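Local coordinates for thrombospondin related anonymous protein (PDB 4F1J), which probably helps the malaria parasite adhere to host surfaces, its magnesium-binding von Willebrand factor A domain being the part present here, at residues Asp9-Met14 against Arg102-Asp107; His28-Ala33 against Ser81-Asn86; Met34-Gln39 against Pro190-Val195; Gly124-Ile129 against Val157-Phe162. One frame throughout, in Å; residues are numbered along the deposited sequence.

Contact 1 of 4, residues Asp9-Met14 against Arg102-Asp107. With SO4 (sulfate ion), chain F.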
loop_
_atom_site.group_PDB
_atom_site.type_symbol
_atom_site.label_atom_id
_atom_site.label_comp_id
_atom_site.label_asym_id
_atom_site.label_seq_id
_atom_site.Cartn_x
_atom_site.Cartn_y
_atom_site.Cartn_z
ATOM N N ASP A 9 -4.726 7.287 8.880
ATOM C CA ASP A 9 -3.774 7.796 7.892
ATOM C C ASP A 9 -3.314 6.541 7.161
ATOM O O ASP A 9 -2.742 5.621 7.778
ATOM C CB ASP A 9 -2.604 8.553 8.533
ATOM C CG ASP A 9 -3.031 9.846 9.204
ATOM O OD1 ASP A 9 -4.033 10.464 8.747
ATOM O OD2 ASP A 9 -2.311 10.288 10.135
ATOM N N LEU A 10 -3.613 6.472 5.860
ATOM C CA LEU A 10 -3.382 5.239 5.090
ATOM C C LEU A 10 -2.324 5.536 4.037
ATOM O O LEU A 10 -2.501 6.415 3.203
ATOM C CB LEU A 10 -4.686 4.730 4.454
ATOM C CG LEU A 10 -4.698 3.329 3.852
ATOM C CD1 LEU A 10 -6.123 2.810 3.660
ATOM C CD2 LEU A 10 -3.920 3.315 2.498
ATOM N N TYR A 11 -1.206 4.834 4.146
ATOM C CA TYR A 11 -0.042 5.017 3.308
ATOM C C TYR A 11 -0.002 3.894 2.276
ATOM O O TYR A 11 0.439 2.744 2.546
ATOM C CB TYR A 11 1.276 5.023 4.109
ATOM C CG TYR A 11 1.311 6.002 5.249
ATOM C CD1 TYR A 11 0.746 5.688 6.485
ATOM C CD2 TYR A 11 1.855 7.244 5.098
ATOM C CE1 TYR A 11 0.751 6.607 7.527
ATOM C CE2 TYR A 11 1.879 8.157 6.129
ATOM C CZ TYR A 11 1.336 7.832 7.352
ATOM O OH TYR A 11 1.338 8.792 8.362
ATOM N N LEU A 12 -0.461 4.245 1.084
ATOM C CA LEU A 12 -0.449 3.329 -0.059
ATOM C C LEU A 12 0.943 3.334 -0.732
ATOM O O LEU A 12 1.395 4.374 -1.238
ATOM C CB LEU A 12 -1.557 3.722 -1.055
ATOM C CG LEU A 12 -1.614 2.885 -2.334
ATOM C CD1 LEU A 12 -1.888 1.413 -2.045
ATOM C CD2 LEU A 12 -2.691 3.514 -3.292
ATOM N N LEU A 13 1.623 2.175 -0.743
ATOM C CA LEU A 13 2.951 2.061 -1.333
ATOM C C LEU A 13 2.807 1.122 -2.515
ATOM O O LEU A 13 2.553 -0.077 -2.344
ATOM C CB LEU A 13 3.992 1.492 -0.335
ATOM C CG LEU A 13 4.020 2.044 1.084
ATOM C CD1 LEU A 13 5.259 1.586 1.841
ATOM C CD2 LEU A 13 3.865 3.542 1.201
ATOM N N MET A 14 2.958 1.679 -3.717
ATOM C CA MET A 14 2.622 0.944 -4.944
ATOM C C MET A 14 3.895 0.606 -5.726
ATOM O O MET A 14 4.552 1.483 -6.255
ATOM C CB MET A 14 1.665 1.787 -5.780
ATOM C CG MET A 14 1.229 1.134 -7.050
ATOM S SD MET A 14 0.038 2.191 -7.892
ATOM C CE MET A 14 -0.546 1.093 -9.205
ATOM N N ARG A 102 8.082 6.324 7.640
ATOM C CA ARG A 102 8.695 6.607 8.930
ATOM C C ARG A 102 9.120 8.063 9.025
ATOM O O ARG A 102 9.106 8.613 10.105
ATOM C CB ARG A 102 9.870 5.651 9.174
ATOM C CG ARG A 102 10.479 5.711 10.594
ATOM C CD ARG A 102 11.388 4.502 10.831
ATOM N NE ARG A 102 12.530 4.489 9.933
ATOM C CZ ARG A 102 13.728 4.987 10.214
ATOM N NH1 ARG A 102 13.948 5.586 11.369
ATOM N NH2 ARG A 102 14.709 4.903 9.322
ATOM N N LYS A 103 9.472 8.709 7.901
ATOM C CA LYS A 103 9.831 10.137 7.931
ATOM C C LYS A 103 8.599 10.989 8.273
ATOM O O LYS A 103 8.720 11.962 9.018
ATOM C CB LYS A 103 10.477 10.585 6.610
ATOM C CG LYS A 103 11.903 10.134 6.440
ATOM C CD LYS A 103 12.372 10.399 5.017
ATOM N N HIS A 104 7.422 10.624 7.753
ATOM C CA HIS A 104 6.187 11.307 8.163
ATOM C C HIS A 104 6.019 11.229 9.679
ATOM O O HIS A 104 5.659 12.222 10.328
ATOM C CB HIS A 104 4.934 10.711 7.501
ATOM C CG HIS A 104 4.796 11.046 6.048
ATOM N ND1 HIS A 104 5.613 10.512 5.077
ATOM C CD2 HIS A 104 3.925 11.860 5.398
ATOM C CE1 HIS A 104 5.249 10.979 3.892
ATOM N NE2 HIS A 104 4.221 11.796 4.055
ATOM N N LEU A 105 6.263 10.053 10.246
ATOM C CA LEU A 105 6.053 9.842 11.686
ATOM C C LEU A 105 7.105 10.621 12.455
ATOM O O LEU A 105 6.775 11.331 13.420
ATOM C CB LEU A 105 6.109 8.355 12.042
ATOM C CG LEU A 105 5.136 7.483 11.227
ATOM C CD1 LEU A 105 5.188 6.003 11.621
ATOM C CD2 LEU A 105 3.728 8.023 11.332
ATOM N N ASN A 106 8.360 10.489 12.044
ATOM C CA ASN A 106 9.442 11.289 12.646
ATOM C C ASN A 106 9.126 12.780 12.735
ATOM O O ASN A 106 9.304 13.440 13.797
ATOM C CB ASN A 106 10.735 11.110 11.857
ATOM C CG ASN A 106 11.903 11.748 12.555
ATOM O OD1 ASN A 106 12.413 11.189 13.519
ATOM N ND2 ASN A 106 12.298 12.951 12.109
ATOM N N ASP A 107 8.659 13.320 11.607
ATOM C CA ASP A 107 8.340 14.732 11.477
ATOM C C ASP A 107 6.955 15.157 12.009
ATOM O O ASP A 107 6.609 16.336 11.932
ATOM C CB ASP A 107 8.469 15.159 10.008
ATOM C CG ASP A 107 9.904 15.090 9.494
ATOM O OD1 ASP A 107 10.823 14.725 10.260
ATOM O OD2 ASP A 107 10.108 15.427 8.313
HETATM S S SO4 F . 12.624 5.854 14.542
HETATM O O1 SO4 F . 11.563 4.889 14.288
HETATM O O2 SO4 F . 12.458 7.027 13.687
HETATM O O3 SO4 F . 12.590 6.284 15.931
HETATM O O4 SO4 F . 13.914 5.215 14.301
#
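Strand residue Tyr11 and helix residue His104 mark the closest backbone approach, their CA atoms 10.1 Å apart, so strand and helix meet through side chains alone. Both CA-CB bonds point across the gap, and the two side chains run past each other in opposite directions. The result is a T-shaped pair: the edge of the Tyr11 phenol is turned to the face of the His104 imidazole, with centroids 5.7 Å apart and planes at 72°. Tyr11 CE2 reaches the imidazole 4.1 Å from His104 CG and toward the rim of the ring. With CG anti to the carbonyl carbon (chi1 -53°), the phenol extends from the strand far enough for its OH to lie 3.9 Å from Leu105 CD2. That branch reaches in although the CA-CB bond of Leu105 does not aim at the strand. The polar ends look elsewhere: Tyr11 OH bonds Gln116 OE1, and His104 ND1 bonds Gln100 O one helical turn back. At the outer side of the helix Arg102 NH1 gives a weak 3.1 Å bond to O2 of a sulfate ion, probably from the crystallisation liquor and also held by Arg142, while Arg102 NE pairs with Glu135. Strand 8-15 runs between strands 47-54 and 115-122, and helix 94-106 packs on this face of the sheet, with Leu13 touching Ala97, Leu98 and Val101; helix 22-38 meets Leu12 and Met14 on the other face.

Contact 2 of 4, residues His28-Ala33 against Ser81-Asn86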
loop_
_atom_site.group_PDB
_atom_site.type_symbol
_atom_site.label_atom_id
_atom_site.label_comp_id
_atom_site.label_asym_id
_atom_site.label_seq_id
_atom_site.Cartn_x
_atom_site.Cartn_y
_atom_site.Cartn_z
ATOM N N HIS A 28 -4.273 -3.490 -15.189
ATOM C CA HIS A 28 -4.539 -4.062 -13.869
ATOM C C HIS A 28 -4.027 -3.254 -12.678
ATOM O O HIS A 28 -4.817 -3.005 -11.740
ATOM C CB HIS A 28 -4.021 -5.477 -13.770
ATOM C CG HIS A 28 -4.575 -6.395 -14.824
ATOM N ND1 HIS A 28 -5.914 -6.695 -14.916
ATOM C CD2 HIS A 28 -3.962 -7.079 -15.815
ATOM C CE1 HIS A 28 -6.103 -7.523 -15.934
ATOM N NE2 HIS A 28 -4.937 -7.765 -16.503
ATOM N N ALA A 29 -2.738 -2.888 -12.675
ATOM C CA ALA A 29 -2.136 -2.177 -11.503
ATOM C C ALA A 29 -2.809 -0.839 -11.229
ATOM O O ALA A 29 -3.232 -0.570 -10.095
ATOM C CB ALA A 29 -0.600 -1.971 -11.664
ATOM N N VAL A 30 -2.915 -0.004 -12.253
ATOM C CA VAL A 30 -3.547 1.305 -12.086
ATOM C C VAL A 30 -5.035 1.164 -11.703
ATOM O O VAL A 30 -5.475 1.770 -10.731
ATOM C CB VAL A 30 -3.264 2.266 -13.285
ATOM C CG1 VAL A 30 -4.181 3.476 -13.263
ATOM C CG2 VAL A 30 -1.770 2.719 -13.242
ATOM N N PRO A 31 -5.816 0.372 -12.461
ATOM C CA PRO A 31 -7.197 0.087 -12.034
ATOM C C PRO A 31 -7.346 -0.517 -10.638
ATOM O O PRO A 31 -8.355 -0.259 -9.970
ATOM C CB PRO A 31 -7.706 -0.870 -13.106
ATOM C CG PRO A 31 -6.910 -0.521 -14.324
ATOM C CD PRO A 31 -5.532 -0.184 -13.804
ATOM N N LEU A 32 -6.368 -1.306 -10.198
ATOM C CA LEU A 32 -6.411 -1.895 -8.854
ATOM C C LEU A 32 -6.267 -0.813 -7.779
ATOM O O LEU A 32 -7.009 -0.820 -6.790
ATOM C CB LEU A 32 -5.300 -2.901 -8.682
ATOM C CG LEU A 32 -5.044 -3.459 -7.287
ATOM C CD1 LEU A 32 -6.273 -4.184 -6.776
ATOM C CD2 LEU A 32 -3.809 -4.391 -7.321
ATOM N N ALA A 33 -5.292 0.077 -7.959
ATOM C CA ALA A 33 -5.083 1.211 -7.039
ATOM C C ALA A 33 -6.353 2.076 -7.015
ATOM O O ALA A 33 -6.776 2.557 -5.968
ATOM C CB ALA A 33 -3.879 2.041 -7.473
ATOM N N SER A 81 -3.344 9.388 -13.623
ATOM C CA SER A 81 -2.201 10.051 -14.243
ATOM C C SER A 81 -0.955 9.170 -14.307
ATOM O O SER A 81 -0.002 9.512 -15.014
ATOM C CB SER A 81 -1.865 11.377 -13.541
ATOM O OG SER A 81 -1.053 11.210 -12.396
ATOM N N LEU A 82 -0.944 8.046 -13.579
ATOM C CA LEU A 82 0.207 7.134 -13.614
ATOM C C LEU A 82 0.312 6.409 -14.951
ATOM O O LEU A 82 1.324 5.789 -15.237
ATOM C CB LEU A 82 0.116 6.097 -12.473
ATOM C CG LEU A 82 0.272 6.668 -11.063
ATOM C CD1 LEU A 82 -0.037 5.568 -10.028
ATOM C CD2 LEU A 82 1.643 7.248 -10.834
ATOM N N LEU A 83 -0.757 6.463 -15.739
ATOM C CA LEU A 83 -0.778 5.859 -17.071
ATOM C C LEU A 83 0.113 6.630 -18.019
ATOM O O LEU A 83 0.859 6.032 -18.788
ATOM C CB LEU A 83 -2.209 5.837 -17.617
ATOM C CG LEU A 83 -3.210 4.971 -16.845
ATOM C CD1 LEU A 83 -4.634 5.236 -17.355
ATOM C CD2 LEU A 83 -2.881 3.501 -16.938
ATOM N N SER A 84 0.073 7.958 -17.927
ATOM C CA SER A 84 0.850 8.853 -18.809
ATOM C C SER A 84 2.249 9.104 -18.249
ATOM O O SER A 84 2.624 10.244 -17.960
ATOM C CB SER A 84 0.105 10.181 -18.978
ATOM O OG SER A 84 -1.254 9.953 -19.309
ATOM N N THR A 85 3.006 8.021 -18.092
ATOM C CA THR A 85 4.358 8.052 -17.557
ATOM C C THR A 85 5.210 6.979 -18.244
ATOM O O THR A 85 4.702 6.196 -19.053
ATOM C CB THR A 85 4.363 7.661 -16.066
ATOM O OG1 THR A 85 3.894 6.316 -15.956
ATOM C CG2 THR A 85 3.474 8.582 -15.233
ATOM N N ASN A 86 6.480 6.925 -17.847
ATOM C CA ASN A 86 7.420 5.891 -18.268
ATOM C C ASN A 86 7.352 4.647 -17.398
ATOM O O ASN A 86 8.242 3.807 -17.456
ATOM C CB ASN A 86 8.859 6.436 -18.285
ATOM C CG ASN A 86 9.376 6.830 -16.906
ATOM O OD1 ASN A 86 8.614 6.923 -15.933
ATOM N ND2 ASN A 86 10.694 7.065 -16.812
#
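Val30 holds CG1 anti to its backbone N (chi1 166°) and CG2 anti to its carbonyl carbon, which spreads the two methyls across the face that looks at Leu82 and Leu83. Leu83 in turn has CG anti to the carbonyl carbon (chi1 -64°) and an extended chi2, and this brings CD2 back to the helix although its CA-CB bond points past it. Leu83 CD2 then sits against the fork of the valine, 3.9 Å from Val30 CB and equally near both methyls. Beside it, Val30 CG2 meets Leu82 CB, also at 3.9 Å. The contact is wholly apolar; the CA atoms of Val30 and Leu82 are 7.1 Å apart. Polar bonds hold the loop in shape. Thr85 OG1 donates to Leu82 O over 2.7 Å, approaching from above the carbonyl plane, and the same oxygen accepts a bond from Trp25 NE1. Ser84 is the centre of an inverse gamma turn. Arg22 NH2 bonds Leu83 O, so helix 22-38 grips this loop through both carbonyls as well as through Val30. Pro31 has no N-H to give to the preceding turn, and the helix is kinked there. This is outer-layer packing of the alpha/beta Rossmann-like fold of von Willebrand factor A domains: the loop after helix 72-80 lies on helix 22-38, with Met14 of the central sheet beneath Leu82.

Contact 3 of 4, residues Met34-Gln39 against Pro190-Val195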
loop_
_atom_site.group_PDB
_atom_site.type_symbol
_atom_site.label_atom_id
_atom_site.label_comp_id
_atom_site.label_asym_id
_atom_site.label_seq_id
_atom_site.Cartn_x
_atom_site.Cartn_y
_atom_site.Cartn_z
ATOM N N MET A 34 -6.962 2.286 -8.180
ATOM C CA MET A 34 -8.234 3.017 -8.240
ATOM C C MET A 34 -9.369 2.374 -7.424
ATOM O O MET A 34 -10.053 3.073 -6.632
ATOM C CB MET A 34 -8.629 3.266 -9.702
ATOM C CG MET A 34 -7.693 4.247 -10.340
ATOM S SD MET A 34 -8.038 4.560 -12.084
ATOM C CE MET A 34 -9.391 5.720 -11.924
ATOM N N LYS A 35 -9.578 1.075 -7.613
ATOM C CA LYS A 35 -10.586 0.333 -6.879
ATOM C C LYS A 35 -10.265 0.298 -5.375
ATOM O O LYS A 35 -11.155 0.345 -4.554
ATOM C CB LYS A 35 -10.739 -1.094 -7.438
ATOM C CG LYS A 35 -11.938 -1.840 -6.861
ATOM C CD LYS A 35 -12.422 -2.941 -7.734
ATOM C CE LYS A 35 -13.627 -3.660 -7.093
ATOM N NZ LYS A 35 -14.180 -4.759 -7.942
ATOM N N LEU A 36 -8.993 0.236 -5.010
ATOM C CA LEU A 36 -8.617 0.246 -3.599
ATOM C C LEU A 36 -9.090 1.551 -2.968
ATOM O O LEU A 36 -9.753 1.547 -1.904
ATOM C CB LEU A 36 -7.093 0.098 -3.480
ATOM C CG LEU A 36 -6.465 0.131 -2.078
ATOM C CD1 LEU A 36 -5.087 -0.520 -2.208
ATOM C CD2 LEU A 36 -6.319 1.518 -1.401
ATOM N N ILE A 37 -8.795 2.655 -3.645
ATOM C CA ILE A 37 -9.192 3.986 -3.187
ATOM C C ILE A 37 -10.704 4.108 -3.097
ATOM O O ILE A 37 -11.230 4.729 -2.169
ATOM C CB ILE A 37 -8.552 5.073 -4.055
ATOM C CG1 ILE A 37 -7.053 5.122 -3.719
ATOM C CG2 ILE A 37 -9.262 6.454 -3.875
ATOM C CD1 ILE A 37 -6.192 5.861 -4.715
ATOM N N GLN A 38 -11.414 3.440 -4.001
ATOM C CA GLN A 38 -12.878 3.398 -3.893
ATOM C C GLN A 38 -13.416 2.692 -2.631
ATOM O O GLN A 38 -14.579 2.871 -2.293
ATOM C CB GLN A 38 -13.482 2.763 -5.129
ATOM C CG GLN A 38 -13.331 3.642 -6.322
ATOM C CD GLN A 38 -13.839 3.002 -7.575
ATOM O OE1 GLN A 38 -13.636 1.809 -7.803
ATOM N NE2 GLN A 38 -14.507 3.796 -8.411
ATOM N N GLN A 39 -12.577 1.908 -1.942
ATOM C CA GLN A 39 -12.962 1.252 -0.712
ATOM C C GLN A 39 -12.834 2.160 0.501
ATOM O O GLN A 39 -13.148 1.723 1.588
ATOM C CB GLN A 39 -12.100 0.011 -0.448
ATOM C CG GLN A 39 -12.024 -0.995 -1.624
ATOM C CD GLN A 39 -13.383 -1.341 -2.185
ATOM O OE1 GLN A 39 -14.272 -1.809 -1.453
ATOM N NE2 GLN A 39 -13.558 -1.136 -3.485
ATOM N N PRO A 190 -12.665 -7.583 -0.701
ATOM C CA PRO A 190 -12.555 -8.432 0.481
ATOM C C PRO A 190 -11.278 -8.183 1.296
ATOM O O PRO A 190 -11.311 -8.180 2.524
ATOM C CB PRO A 190 -12.564 -9.834 -0.120
ATOM C CG PRO A 190 -13.397 -9.687 -1.357
ATOM C CD PRO A 190 -12.958 -8.378 -1.914
ATOM N N PHE A 191 -10.164 -7.948 0.608
ATOM C CA PHE A 191 -8.908 -7.623 1.291
ATOM C C PHE A 191 -9.041 -6.341 2.129
ATOM O O PHE A 191 -8.717 -6.335 3.320
ATOM C CB PHE A 191 -7.764 -7.531 0.267
ATOM C CG PHE A 191 -6.474 -6.953 0.820
ATOM C CD1 PHE A 191 -5.656 -7.688 1.689
ATOM C CD2 PHE A 191 -6.058 -5.698 0.437
ATOM C CE1 PHE A 191 -4.461 -7.149 2.177
ATOM C CE2 PHE A 191 -4.858 -5.163 0.927
ATOM C CZ PHE A 191 -4.066 -5.904 1.782
ATOM N N MET A 192 -9.502 -5.257 1.517
ATOM C CA MET A 192 -9.578 -3.980 2.219
ATOM C C MET A 192 -10.608 -4.047 3.363
ATOM O O MET A 192 -10.418 -3.450 4.431
ATOM C CB MET A 192 -9.938 -2.853 1.251
ATOM C CG MET A 192 -8.849 -2.459 0.305
ATOM S SD MET A 192 -7.213 -2.177 1.056
ATOM C CE MET A 192 -7.520 -0.648 1.926
ATOM N N LYS A 193 -11.677 -4.806 3.152
ATOM C CA LYS A 193 -12.645 -5.030 4.232
ATOM C C LYS A 193 -11.990 -5.691 5.432
ATOM O O LYS A 193 -12.137 -5.201 6.567
ATOM C CB LYS A 193 -13.838 -5.852 3.753
ATOM C CG LYS A 193 -14.951 -5.914 4.795
ATOM C CD LYS A 193 -16.109 -6.762 4.315
ATOM C CE LYS A 193 -17.282 -6.689 5.283
ATOM N NZ LYS A 193 -18.520 -7.203 4.592
ATOM N N ALA A 194 -11.214 -6.741 5.181
ATOM C CA ALA A 194 -10.505 -7.497 6.227
ATOM C C ALA A 194 -9.462 -6.640 6.925
ATOM O O ALA A 194 -9.349 -6.652 8.142
ATOM C CB ALA A 194 -9.851 -8.714 5.641
ATOM N N VAL A 195 -8.667 -5.926 6.133
ATOM C CA VAL A 195 -7.667 -5.016 6.654
ATOM C C VAL A 195 -8.279 -3.998 7.583
ATOM O O VAL A 195 -7.776 -3.783 8.677
ATOM C CB VAL A 195 -6.914 -4.299 5.500
ATOM C CG1 VAL A 195 -6.046 -3.153 6.027
ATOM C CG2 VAL A 195 -6.047 -5.334 4.789
#
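Gln39, which packs on Met192, turns its amide back on the preceding helix, and NE2 bonds Lys35 O over 3.0 Å. The bond is nearly straight (160° at the hydrogen) and lies in the plane of the amide, although the donor is tilted 32° from the carbonyl plane of Lys35. The same oxygen receives a weak bond from Gln39 N, so one residue holds it twice; Gln39 N makes its shorter bond to Leu36 O. A bend at chi2 (-49°) folds the Gln39 chain this way and presents its methylene groups to the facing helix. Gln39 CB and Met192 CB approach to 4.0 Å, and the CG atoms of the two residues are just as close. Met192, itself bent at chi2 and chi3, carries its sulfur alongside Leu36, which it crosses at about a right angle: Met192 SD lies 4.0 Å from Leu36 CG, and Met192 CE 4.1 Å from Leu36 CD2. On the sheet side, Leu36 touches Leu121 of strand 115-122, and Phe191 sets its ring edge-to-face with Phe149. Gln39 also shares a backbone bond with Cys4, the partner of Cys196 in a disulfide. The chemistry is divided within one side chain: the amide nitrogen of Gln39 is spent inside its own segment, and helix 22-38, with the residue just after it, packs on helix 184-200 through aliphatic carbon and thioether sulfur, with no hydrogen bond between the segments.

Contact 4 of 4, residues Gly124-Ile129 against Val157-Phe162. With EDO (1,2-ethanediol), chain O.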
loop_
_atom_site.group_PDB
_atom_site.type_symbol
_atom_site.label_atom_id
_atom_site.label_comp_id
_atom_site.label_asym_id
_atom_site.label_seq_id
_atom_site.Cartn_x
_atom_site.Cartn_y
_atom_site.Cartn_z
ATOM N N GLY A 124 6.622 -8.556 -6.239
ATOM C CA GLY A 124 7.964 -9.096 -6.037
ATOM C C GLY A 124 8.391 -9.161 -4.591
ATOM O O GLY A 124 7.605 -8.945 -3.663
ATOM N N ILE A 125 9.669 -9.497 -4.433
ATOM C CA ILE A 125 10.341 -9.550 -3.159
ATOM C C ILE A 125 11.232 -8.297 -3.027
ATOM O O ILE A 125 11.884 -7.890 -4.004
ATOM C CB ILE A 125 11.198 -10.833 -3.081
ATOM C CG1 ILE A 125 10.301 -12.084 -3.186
ATOM C CG2 ILE A 125 11.961 -10.875 -1.775
ATOM C CD1 ILE A 125 11.018 -13.274 -3.745
ATOM N N PRO A 126 11.305 -7.701 -1.829
ATOM C CA PRO A 126 12.154 -6.540 -1.685
ATOM C C PRO A 126 13.621 -6.837 -2.006
ATOM O O PRO A 126 14.107 -7.940 -1.746
ATOM C CB PRO A 126 12.027 -6.178 -0.200
ATOM C CG PRO A 126 10.821 -6.857 0.253
ATOM C CD PRO A 126 10.635 -8.055 -0.563
ATOM N N ASP A 127 14.305 -5.845 -2.556
ATOM C CA ASP A 127 15.725 -5.998 -2.876
ATOM C C ASP A 127 16.550 -6.262 -1.634
ATOM O O ASP A 127 17.570 -6.971 -1.699
ATOM C CB ASP A 127 16.201 -4.800 -3.649
ATOM C CG ASP A 127 15.547 -4.714 -5.046
ATOM O OD1 ASP A 127 15.251 -5.741 -5.702
ATOM O OD2 ASP A 127 15.322 -3.599 -5.464
ATOM N N SER A 128 16.091 -5.729 -0.500
ATOM C CA SER A 128 16.694 -6.009 0.803
ATOM C C SER A 128 15.617 -6.403 1.800
ATOM O O SER A 128 14.968 -5.549 2.410
ATOM C CB SER A 128 17.477 -4.800 1.300
ATOM O OG SER A 128 17.933 -4.990 2.637
ATOM N N ILE A 129 15.447 -7.708 1.994
ATOM C CA ILE A 129 14.538 -8.190 3.034
ATOM C C ILE A 129 15.000 -7.692 4.420
ATOM O O ILE A 129 14.163 -7.281 5.235
ATOM C CB ILE A 129 14.309 -9.731 2.904
ATOM C CG1 ILE A 129 13.468 -9.978 1.658
ATOM C CG2 ILE A 129 13.614 -10.322 4.148
ATOM C CD1 ILE A 129 13.446 -11.356 1.207
ATOM N N VAL A 157 5.250 -15.574 -0.486
ATOM C CA VAL A 157 4.162 -15.543 0.487
ATOM C C VAL A 157 4.661 -15.495 1.938
ATOM O O VAL A 157 4.147 -14.719 2.752
ATOM C CB VAL A 157 3.210 -16.727 0.263
ATOM C CG1 VAL A 157 2.181 -16.828 1.378
ATOM C CG2 VAL A 157 2.563 -16.614 -1.099
ATOM N N ALA A 158 5.653 -16.328 2.267
ATOM C CA ALA A 158 6.225 -16.358 3.613
ATOM C C ALA A 158 6.712 -14.966 4.012
ATOM O O ALA A 158 6.392 -14.466 5.100
ATOM C CB ALA A 158 7.384 -17.365 3.665
ATOM N N PHE A 159 7.459 -14.321 3.122
ATOM C CA PHE A 159 7.973 -13.009 3.467
ATOM C C PHE A 159 6.856 -11.987 3.639
ATOM O O PHE A 159 6.908 -11.167 4.543
ATOM C CB PHE A 159 8.960 -12.463 2.446
ATOM C CG PHE A 159 9.297 -11.045 2.698
ATOM C CD1 PHE A 159 10.232 -10.719 3.672
ATOM C CD2 PHE A 159 8.579 -10.014 2.077
ATOM C CE1 PHE A 159 10.517 -9.407 3.949
ATOM C CE2 PHE A 159 8.860 -8.726 2.360
ATOM C CZ PHE A 159 9.832 -8.411 3.312
ATOM N N ASN A 160 5.864 -12.003 2.753
ATOM C CA ASN A 160 4.759 -11.056 2.893
ATOM C C ASN A 160 4.026 -11.248 4.227
ATOM O O ASN A 160 3.674 -10.287 4.901
ATOM C CB ASN A 160 3.776 -11.217 1.747
ATOM C CG ASN A 160 4.355 -10.818 0.396
ATOM O OD1 ASN A 160 5.334 -10.079 0.293
ATOM N ND2 ASN A 160 3.748 -11.340 -0.651
ATOM N N ARG A 161 3.787 -12.506 4.598
ATOM C CA ARG A 161 3.131 -12.831 5.851
ATOM C C ARG A 161 3.958 -12.398 7.058
ATOM O O ARG A 161 3.398 -11.806 7.976
ATOM C CB ARG A 161 2.769 -14.317 5.877
ATOM C CG ARG A 161 1.583 -14.642 4.946
ATOM C CD ARG A 161 1.297 -16.138 4.869
ATOM N NE ARG A 161 0.863 -16.630 6.168
ATOM C CZ ARG A 161 -0.400 -16.886 6.523
ATOM N NH1 ARG A 161 -1.408 -16.798 5.667
ATOM N NH2 ARG A 161 -0.641 -17.286 7.752
ATOM N N PHE A 162 5.276 -12.640 7.019
ATOM C CA PHE A 162 6.202 -12.209 8.085
ATOM C C PHE A 162 6.105 -10.666 8.228
ATOM O O PHE A 162 5.955 -10.123 9.342
ATOM C CB PHE A 162 7.683 -12.552 7.765
ATOM C CG PHE A 162 8.117 -13.988 7.999
ATOM C CD1 PHE A 162 7.941 -14.618 9.228
ATOM C CD2 PHE A 162 8.861 -14.662 7.004
ATOM C CE1 PHE A 162 8.412 -15.920 9.443
ATOM C CE2 PHE A 162 9.341 -15.969 7.207
ATOM C CZ PHE A 162 9.117 -16.593 8.426
HETATM C C1 EDO O . 20.354 -8.638 2.839
HETATM O O1 EDO O . 18.978 -8.520 2.466
HETATM C C2 EDO O . 21.257 -7.540 2.238
HETATM O O2 EDO O . 20.655 -6.234 2.135
HETATM O O HOH W 1 6.686 -10.951 -1.966
#
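The ring of Phe159 receives Ile129 over one face and Pro126 obliquely, both on the same side of the ring plane. Ile129 CG1 makes a CH-pi contact 4.2 Å from the ring centroid, 27° off the normal. Its other branch presses toward the rim, Ile129 CG2 standing 3.2 Å from Phe159 CE1. Pro126 meets the other flank of the ring, with CG 3.4 Å from Phe159 CE2 and CD close to the same carbon. With CG anti to its backbone N (chi1 171°), Phe159 sends the ring out from helix 157-163 so that one side lies against both isoleucine and proline. A polar link runs alongside: a water lies 2.8 Å from both Gly124 O and Asn160 OD1 and can donate to either, though with more acceptors nearby than it has protons; the amide nitrogen of Asn160 is bonded to Tyr176 OH. Ser128 N-caps helix 129-141 through its OG, which also bonds an ethanediol, probably from the crystallisation liquor. Asp127 OD2 forms a salt bridge with Arg91 and accepts a bond from Thr92 N. The loop follows Asp123, a ligand of one magnesium, and Asp131, whose backbone N is capped by Ser128, is a ligand of the second. This is the loop that leaves the metal ion-dependent adhesion site of a von Willebrand factor A domain, here packed on the adjacent short helix by the Phe159 ring.

How the contacts relate
Contacts 1, 2 and 3 form one continuous region around strand 8-15 and helix 22-38. Met14 of contact 1 reaches contact 2, its CE 3.9 Å from Ala33 CB and its SD 4.0 Å from Leu82 CD1. Leu12 CD1 touches Leu36 CD1 of contact 3 at 3.7 Å. Contacts 2 and 3 occupy successive parts of helix 22-38, their centres about 17 Å apart, and cross along the chain. Contact 4 stands apart, its nearest atoms about 9 to 11 Å from the others, nested in the loop that contact 3 closes. It alone lies near the metal sites, with the Pro126 side chain about 9 Å from a magnesium ion.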